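Local coordinates for 2-hydroxymethyl glutarate dehydrogenase (Eubacterium barkeri, PDB 3CKY), which catalyses the NADH-dependent reduction of 2-formylglutarate to (S)-2-hydroxymethylglutarate, a step in the fermentation of nicotinate, at the interface of chains A and B. Coordinates in Å, arbitrary orientation; residue numbers count along the deposited sequence, not the author numbering. Chains: chain A/B, 2-hydroxymethyl glutarate dehydrogenase.

Contact 1: the interface of chains A and B. Residues chain A 176, 179, 248, 251-252, 259, 262; chain B 187, 190-191, 194-195.
Helix 169-197 of chain B, through B:Glu190, B:Ala191 and B:Leu194, lies against three elements of chain A: the same helix 169-197 of that chain, helix 238-255, and the loop residue A:Leu259 with the start of helix 260-274. At one end of the patch the contact is polar. The carboxylate oxygen OE1 of B:Glu190 takes two hydrogen bonds from A:Thr262, in the first turn of helix 260-274. The backbone N of A:Thr262 reaches OE1 at 2.9 Å on the syn side, tilted 24° from the carboxylate plane, while the hydroxyl OG1 meets the same oxygen nearly end-on, close to the line of its C-O bond, at 2.7 Å. CG of B:Glu190 sits between the backbone N and the carbonyl carbon (chi1 69°), and the chain runs extended from there, carrying the carboxylate up to the helix start, where the N-terminal dipole would be expected to favour its negative charge. A:Leu259 crosses this arm, its CA 3.6 Å from the carboxylate carbon CD and its CD2 packed along CB and CG. With an alanine at B:Glu190, the N-H and hydroxyl of A:Thr262 would probably be left without their shared acceptor, and a gap would be likely to open beside A:Leu259.

The other end is apolar. B:Leu194, with CG anti to the backbone N (chi1 -178°), buries 64 Å² by pushing its forked tip in among chain A residues. Its CD1 branch rests on the backbone of helix 238-255, 3.8 Å from CA of A:Gly252 and beside A:Ala251. Its CD2 branch turns to A:Leu179 and A:Leu259. Between the two ends, the small B:Ala191 probably lets helix 169-197 of chain A come near: its CB touches CD2 of A:Leu179 at 3.8 Å and CG1 of A:Val176 at 4.0 Å.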
ATOM      1  N   VAL A 176       5.312 -17.232   6.969  1.00 39.69           N
ATOM      2  CA  VAL A 176       6.424 -16.305   6.788  1.00 39.73           C
ATOM      3  C   VAL A 176       7.248 -16.657   5.553  1.00 39.80           C
ATOM      4  O   VAL A 176       7.667 -15.763   4.802  1.00 40.13           O
ATOM      5  CB  VAL A 176       7.332 -16.235   8.027  1.00 39.62           C
ATOM      6  CG1 VAL A 176       8.592 -15.453   7.712  1.00 39.41           C
ATOM      7  CG2 VAL A 176       6.575 -15.611   9.217  1.00 39.63           C
ATOM      8  N   LEU A 179       4.937 -15.841   2.325  1.00 40.75           N
ATOM      9  CA  LEU A 179       4.892 -14.373   2.246  1.00 40.65           C
ATOM     10  C   LEU A 179       6.111 -13.849   1.491  1.00 40.45           C
ATOM     11  O   LEU A 179       5.990 -13.012   0.620  1.00 40.71           O
ATOM     12  CB  LEU A 179       4.863 -13.833   3.682  1.00 40.74           C
ATOM     13  CG  LEU A 179       5.083 -12.408   4.163  1.00 41.44           C
ATOM     14  CD1 LEU A 179       4.889 -12.415   5.703  1.00 40.86           C
ATOM     15  CD2 LEU A 179       6.443 -11.805   3.770  1.00 39.79           C
ATOM     16  N   ALA A 248      -0.949 -14.360   5.751  1.00 37.78           N
ATOM     17  CA  ALA A 248       0.044 -13.485   6.329  1.00 37.86           C
ATOM     18  C   ALA A 248      -0.579 -12.198   6.870  1.00 37.69           C
ATOM     19  O   ALA A 248      -0.282 -11.788   7.984  1.00 38.32           O
ATOM     20  CB  ALA A 248       1.130 -13.161   5.296  1.00 37.40           C
ATOM     21  N   ALA A 251      -2.493 -12.918   9.964  1.00 39.34           N
ATOM     22  CA  ALA A 251      -1.559 -12.995  11.102  1.00 39.59           C
ATOM     23  C   ALA A 251      -1.033 -11.615  11.516  1.00 39.65           C
ATOM     24  O   ALA A 251      -0.879 -11.329  12.708  1.00 39.63           O
ATOM     25  CB  ALA A 251      -0.402 -13.961  10.811  1.00 39.09           C
ATOM     26  N   GLY A 252      -0.751 -10.752  10.542  1.00 40.09           N
ATOM     27  CA  GLY A 252      -0.350  -9.383  10.843  1.00 40.53           C
ATOM     28  C   GLY A 252      -1.381  -8.590  11.636  1.00 40.79           C
ATOM     29  O   GLY A 252      -1.031  -7.871  12.581  1.00 40.81           O
ATOM     30  N   LEU A 259       2.423  -4.932   7.620  1.00 38.69           N
ATOM     31  CA  LEU A 259       2.982  -5.747   6.546  1.00 38.60           C
ATOM     32  C   LEU A 259       2.757  -5.041   5.200  1.00 38.51           C
ATOM     33  O   LEU A 259       2.041  -5.552   4.321  1.00 38.25           O
ATOM     34  CB  LEU A 259       2.313  -7.126   6.535  1.00 38.36           C
ATOM     35  CG  LEU A 259       2.502  -8.059   7.740  1.00 38.11           C
ATOM     36  CD1 LEU A 259       1.606  -9.265   7.633  1.00 36.97           C
ATOM     37  CD2 LEU A 259       3.967  -8.489   7.836  1.00 36.62           C
ATOM     38  N   THR A 262       3.856  -6.986   1.949  1.00 38.82           N
ATOM     39  CA  THR A 262       2.938  -8.104   1.772  1.00 38.65           C
ATOM     40  C   THR A 262       1.612  -7.620   1.223  1.00 38.68           C
ATOM     41  O   THR A 262       1.068  -8.228   0.297  1.00 38.50           O
ATOM     42  CB  THR A 262       2.700  -8.831   3.111  1.00 38.90           C
ATOM     43  OG1 THR A 262       3.967  -9.271   3.633  1.00 39.34           O
ATOM     44  CG2 THR A 262       1.757 -10.015   2.938  1.00 38.22           C
TER
ATOM     45  N   SER B 187      10.943  -6.618   2.473  1.00 39.25           N
ATOM     46  CA  SER B 187       9.984  -7.699   2.683  1.00 39.33           C
ATOM     47  C   SER B 187      10.444  -8.581   3.832  1.00 39.57           C
ATOM     48  O   SER B 187       9.651  -8.966   4.702  1.00 39.41           O
ATOM     49  CB  SER B 187       9.861  -8.525   1.413  1.00 39.59           C
ATOM     50  OG  SER B 187       9.512  -7.695   0.321  1.00 38.75           O
ATOM     51  N   GLU B 190       9.755  -6.938   7.603  1.00 39.65           N
ATOM     52  CA  GLU B 190       8.418  -7.134   8.176  1.00 39.71           C
ATOM     53  C   GLU B 190       8.117  -8.619   8.443  1.00 39.67           C
ATOM     54  O   GLU B 190       7.458  -8.961   9.431  1.00 39.53           O
ATOM     55  CB  GLU B 190       7.343  -6.482   7.287  1.00 39.60           C
ATOM     56  CG  GLU B 190       7.122  -7.162   5.939  1.00 40.16           C
ATOM     57  CD  GLU B 190       6.161  -6.401   5.034  1.00 40.29           C
ATOM     58  OE1 GLU B 190       5.218  -7.043   4.499  1.00 41.48           O
ATOM     59  OE2 GLU B 190       6.352  -5.177   4.852  1.00 39.64           O
ATOM     60  N   ALA B 191       8.627  -9.499   7.575  1.00 39.76           N
ATOM     61  CA  ALA B 191       8.424 -10.943   7.725  1.00 39.72           C
ATOM     62  C   ALA B 191       9.015 -11.468   9.029  1.00 39.69           C
ATOM     63  O   ALA B 191       8.393 -12.296   9.730  1.00 39.79           O
ATOM     64  CB  ALA B 191       9.004 -11.708   6.524  1.00 39.43           C
ATOM     65  N   LEU B 194       7.005 -10.306  12.086  1.00 39.25           N
ATOM     66  CA  LEU B 194       5.799 -11.143  12.143  1.00 39.03           C
ATOM     67  C   LEU B 194       6.090 -12.498  12.780  1.00 39.39           C
ATOM     68  O   LEU B 194       5.371 -12.936  13.689  1.00 39.43           O
ATOM     69  CB  LEU B 194       5.220 -11.345  10.739  1.00 39.05           C
ATOM     70  CG  LEU B 194       3.920 -12.155  10.624  1.00 38.88           C
ATOM     71  CD1 LEU B 194       2.756 -11.498  11.357  1.00 36.68           C
ATOM     72  CD2 LEU B 194       3.579 -12.407   9.158  1.00 37.85           C
ATOM     73  N   GLY B 195       7.155 -13.147  12.306  1.00 39.50           N
ATOM     74  CA  GLY B 195       7.547 -14.468  12.798  1.00 39.50           C
ATOM     75  C   GLY B 195       7.857 -14.480  14.288  1.00 39.79           C
ATOM     76  O   GLY B 195       7.383 -15.359  15.028  1.00 39.55           O
TER

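Contact 2: the interface of chains A and B. Residues chain A 183-184, 186-188, 261; chain B 179-180, 183-184, 187, 261.
A:Ser187 and B:Met261, each burying 53 Å², lead this patch, where the two copies of helix 169-197 pack together near the two-fold axis and the start of helix 260-274 closes in from each chain. CB of A:Ser187 abuts CB of B:Cys183 at 3.7 Å. Its hydroxyl OG, anti to the carbonyl carbon (chi1 -59°), turns back to its own helix and donates to the carbonyl O of A:Cys183 from above the carbonyl plane, at 3.0 Å. B:Met261 bends at chi2 and chi3, laying CG and SD beside A:Ala186 and bringing its methyl CE inward, where it passes alongside CE of A:Met261, 3.7 Å away.

Beside this packing, A:Asn184 and B:Asn184 cross at about a right angle, their amide planes 54° apart. OD1 of A:Asn184 faces OD1 of B:Asn184 at 3.3 Å, an acceptor pair with no direct bond, reconciled by water. Water 3 joins both, at 2.9 Å from OD1 of A:Asn184 and likewise of B:Asn184, and also contacts the OG atoms of both Ser187 residues. Waters 1 and 2 each connect one OD1 to the Asn184 carbonyl O of the other chain. Apolar packing and shared water join the subunits here, and are likely to keep the paired helices in register within the homotetramer.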
ATOM      1  N   CYS A 183       6.169 -11.915  -2.069  1.00 39.31           N
ATOM      2  CA  CYS A 183       6.769 -10.591  -2.177  1.00 39.49           C
ATOM      3  C   CYS A 183       7.913 -10.563  -3.194  1.00 39.37           C
ATOM      4  O   CYS A 183       8.007  -9.642  -4.013  1.00 39.55           O
ATOM      5  CB  CYS A 183       7.289 -10.113  -0.820  1.00 39.60           C
ATOM      6  SG  CYS A 183       6.021  -9.656   0.395  1.00 40.78           S
ATOM      7  N   ASN A 184       8.780 -11.567  -3.127  1.00 39.36           N
ATOM      8  CA  ASN A 184       9.964 -11.617  -3.970  1.00 39.30           C
ATOM      9  C   ASN A 184       9.551 -11.722  -5.427  1.00 39.44           C
ATOM     10  O   ASN A 184      10.159 -11.105  -6.293  1.00 39.50           O
ATOM     11  CB  ASN A 184      10.877 -12.789  -3.566  1.00 39.33           C
ATOM     12  CG  ASN A 184      11.494 -12.611  -2.198  1.00 39.41           C
ATOM     13  OD1 ASN A 184      11.443 -11.529  -1.606  1.00 40.35           O
ATOM     14  ND2 ASN A 184      12.090 -13.674  -1.683  1.00 38.91           N
ATOM     15  N   ALA A 186       6.489 -10.723  -6.718  1.00 39.05           N
ATOM     16  CA  ALA A 186       5.897  -9.438  -7.070  1.00 39.19           C
ATOM     17  C   ALA A 186       6.979  -8.389  -7.420  1.00 38.91           C
ATOM     18  O   ALA A 186       6.841  -7.641  -8.382  1.00 39.00           O
ATOM     19  CB  ALA A 186       4.982  -8.932  -5.921  1.00 38.45           C
ATOM     20  N   SER A 187       8.044  -8.340  -6.626  1.00 39.01           N
ATOM     21  CA  SER A 187       9.147  -7.420  -6.886  1.00 39.21           C
ATOM     22  C   SER A 187       9.854  -7.758  -8.202  1.00 39.33           C
ATOM     23  O   SER A 187      10.171  -6.885  -9.004  1.00 39.14           O
ATOM     24  CB  SER A 187      10.152  -7.460  -5.732  1.00 39.56           C
ATOM     25  OG  SER A 187       9.557  -7.111  -4.493  1.00 39.11           O
ATOM     26  N   LEU A 188      10.080  -9.045  -8.419  1.00 39.50           N
ATOM     27  CA  LEU A 188      10.714  -9.534  -9.646  1.00 39.38           C
ATOM     28  C   LEU A 188       9.914  -9.138 -10.895  1.00 39.51           C
ATOM     29  O   LEU A 188      10.479  -8.696 -11.912  1.00 39.23           O
ATOM     30  CB  LEU A 188      10.883 -11.059  -9.577  1.00 39.23           C
ATOM     31  CG  LEU A 188      11.675 -11.707 -10.726  1.00 39.58           C
ATOM     32  CD1 LEU A 188      13.116 -11.147 -10.814  1.00 37.53           C
ATOM     33  CD2 LEU A 188      11.659 -13.222 -10.601  1.00 38.59           C
ATOM     34  N   MET A 261       4.704  -4.374   2.486  1.00 38.76           N
ATOM     35  CA  MET A 261       5.166  -5.067   1.276  1.00 38.70           C
ATOM     36  C   MET A 261       4.254  -6.229   0.933  1.00 38.74           C
ATOM     37  O   MET A 261       3.932  -6.453  -0.233  1.00 38.92           O
ATOM     38  CB  MET A 261       6.594  -5.591   1.458  1.00 38.90           C
ATOM     39  CG  MET A 261       7.625  -4.504   1.692  1.00 39.01           C
ATOM     40  SD  MET A 261       7.841  -3.382   0.314  1.00 39.81           S
ATOM     41  CE  MET A 261       8.720  -4.441  -0.867  1.00 38.43           C
TER
ATOM     42  N   LEU B 179      17.437  -2.692  -6.957  1.00 40.61           N
ATOM     43  CA  LEU B 179      16.004  -2.619  -6.697  1.00 40.62           C
ATOM     44  C   LEU B 179      15.506  -3.889  -6.019  1.00 40.67           C
ATOM     45  O   LEU B 179      14.721  -3.841  -5.067  1.00 40.78           O
ATOM     46  CB  LEU B 179      15.294  -2.414  -8.046  1.00 40.79           C
ATOM     47  CG  LEU B 179      13.803  -2.518  -8.357  1.00 41.23           C
ATOM     48  CD1 LEU B 179      13.631  -2.202  -9.852  1.00 41.14           C
ATOM     49  CD2 LEU B 179      13.153  -3.846  -8.052  1.00 39.77           C
ATOM     50  N   LEU B 180      15.938  -5.033  -6.546  1.00 40.40           N
ATOM     51  CA  LEU B 180      15.506  -6.318  -6.019  1.00 40.08           C
ATOM     52  C   LEU B 180      16.121  -6.562  -4.642  1.00 40.11           C
ATOM     53  O   LEU B 180      15.446  -7.067  -3.753  1.00 39.78           O
ATOM     54  CB  LEU B 180      15.852  -7.457  -6.984  1.00 39.94           C
ATOM     55  CG  LEU B 180      15.023  -7.478  -8.282  1.00 39.78           C
ATOM     56  CD1 LEU B 180      15.610  -8.503  -9.304  1.00 38.00           C
ATOM     57  CD2 LEU B 180      13.553  -7.753  -7.975  1.00 37.66           C
ATOM     58  N   CYS B 183      14.037  -4.362  -2.245  1.00 39.43           N
ATOM     59  CA  CYS B 183      12.684  -4.928  -2.057  1.00 39.47           C
ATOM     60  C   CYS B 183      12.713  -6.206  -1.248  1.00 39.31           C
ATOM     61  O   CYS B 183      11.859  -6.439  -0.381  1.00 39.66           O
ATOM     62  CB  CYS B 183      12.014  -5.224  -3.394  1.00 39.65           C
ATOM     63  SG  CYS B 183      11.517  -3.766  -4.274  1.00 40.47           S
ATOM     64  N   ASN B 184      13.687  -7.052  -1.536  1.00 39.17           N
ATOM     65  CA  ASN B 184      13.813  -8.312  -0.813  1.00 39.36           C
ATOM     66  C   ASN B 184      14.103  -8.078   0.667  1.00 39.36           C
ATOM     67  O   ASN B 184      13.577  -8.789   1.529  1.00 39.35           O
ATOM     68  CB  ASN B 184      14.878  -9.211  -1.443  1.00 39.34           C
ATOM     69  CG  ASN B 184      14.516  -9.653  -2.855  1.00 39.61           C
ATOM     70  OD1 ASN B 184      13.356  -9.511  -3.292  1.00 40.02           O
ATOM     71  ND2 ASN B 184      15.517 -10.166  -3.593  1.00 38.46           N
ATOM     72  N   SER B 187      10.943  -6.618   2.473  1.00 39.25           N
ATOM     73  CA  SER B 187       9.984  -7.699   2.683  1.00 39.33           C
ATOM     74  C   SER B 187      10.444  -8.581   3.832  1.00 39.57           C
ATOM     75  O   SER B 187       9.651  -8.966   4.702  1.00 39.41           O
ATOM     76  CB  SER B 187       9.861  -8.525   1.413  1.00 39.59           C
ATOM     77  OG  SER B 187       9.512  -7.695   0.321  1.00 38.75           O
ATOM     78  N   MET B 261       6.071  -2.112  -5.724  1.00 38.83           N
ATOM     79  CA  MET B 261       6.879  -2.729  -4.662  1.00 38.74           C
ATOM     80  C   MET B 261       8.104  -1.870  -4.355  1.00 38.81           C
ATOM     81  O   MET B 261       8.431  -1.646  -3.196  1.00 38.65           O
ATOM     82  CB  MET B 261       7.320  -4.148  -5.065  1.00 38.86           C
ATOM     83  CG  MET B 261       6.170  -5.144  -5.279  1.00 39.02           C
ATOM     84  SD  MET B 261       5.207  -5.515  -3.799  1.00 39.93           S
ATOM     85  CE  MET B 261       6.386  -6.455  -2.846  1.00 38.61           C
TER
HETATM   86  O   HOH W   1      12.725 -10.532  -5.754  1.00 28.29           O
HETATM   87  O   HOH W   2      12.674 -11.154   0.854  1.00 30.95           O
HETATM   88  O   HOH W   3      10.701  -8.758  -2.266  1.00 31.41           O

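The centres of the C-alpha atoms of contact 1 and contact 2 lie about 13 Å apart on one continuous subunit interface. Both draw on helix 169-197 of each chain and the start of helix 260-274, and B:Ser187 belongs to both. Contact 2 sits near the symmetry axis, whereas contact 1 lies farther out and recurs with the chains exchanged, placing the central patch between two equivalent flanks. Contact 1 is centred about 9 Å from the active-site residue A:Lys174 and contact 2 about 16 Å from it. Since A:Lys174 lies on helix 169-197, subunit pairing may help to steady the catalytic helix.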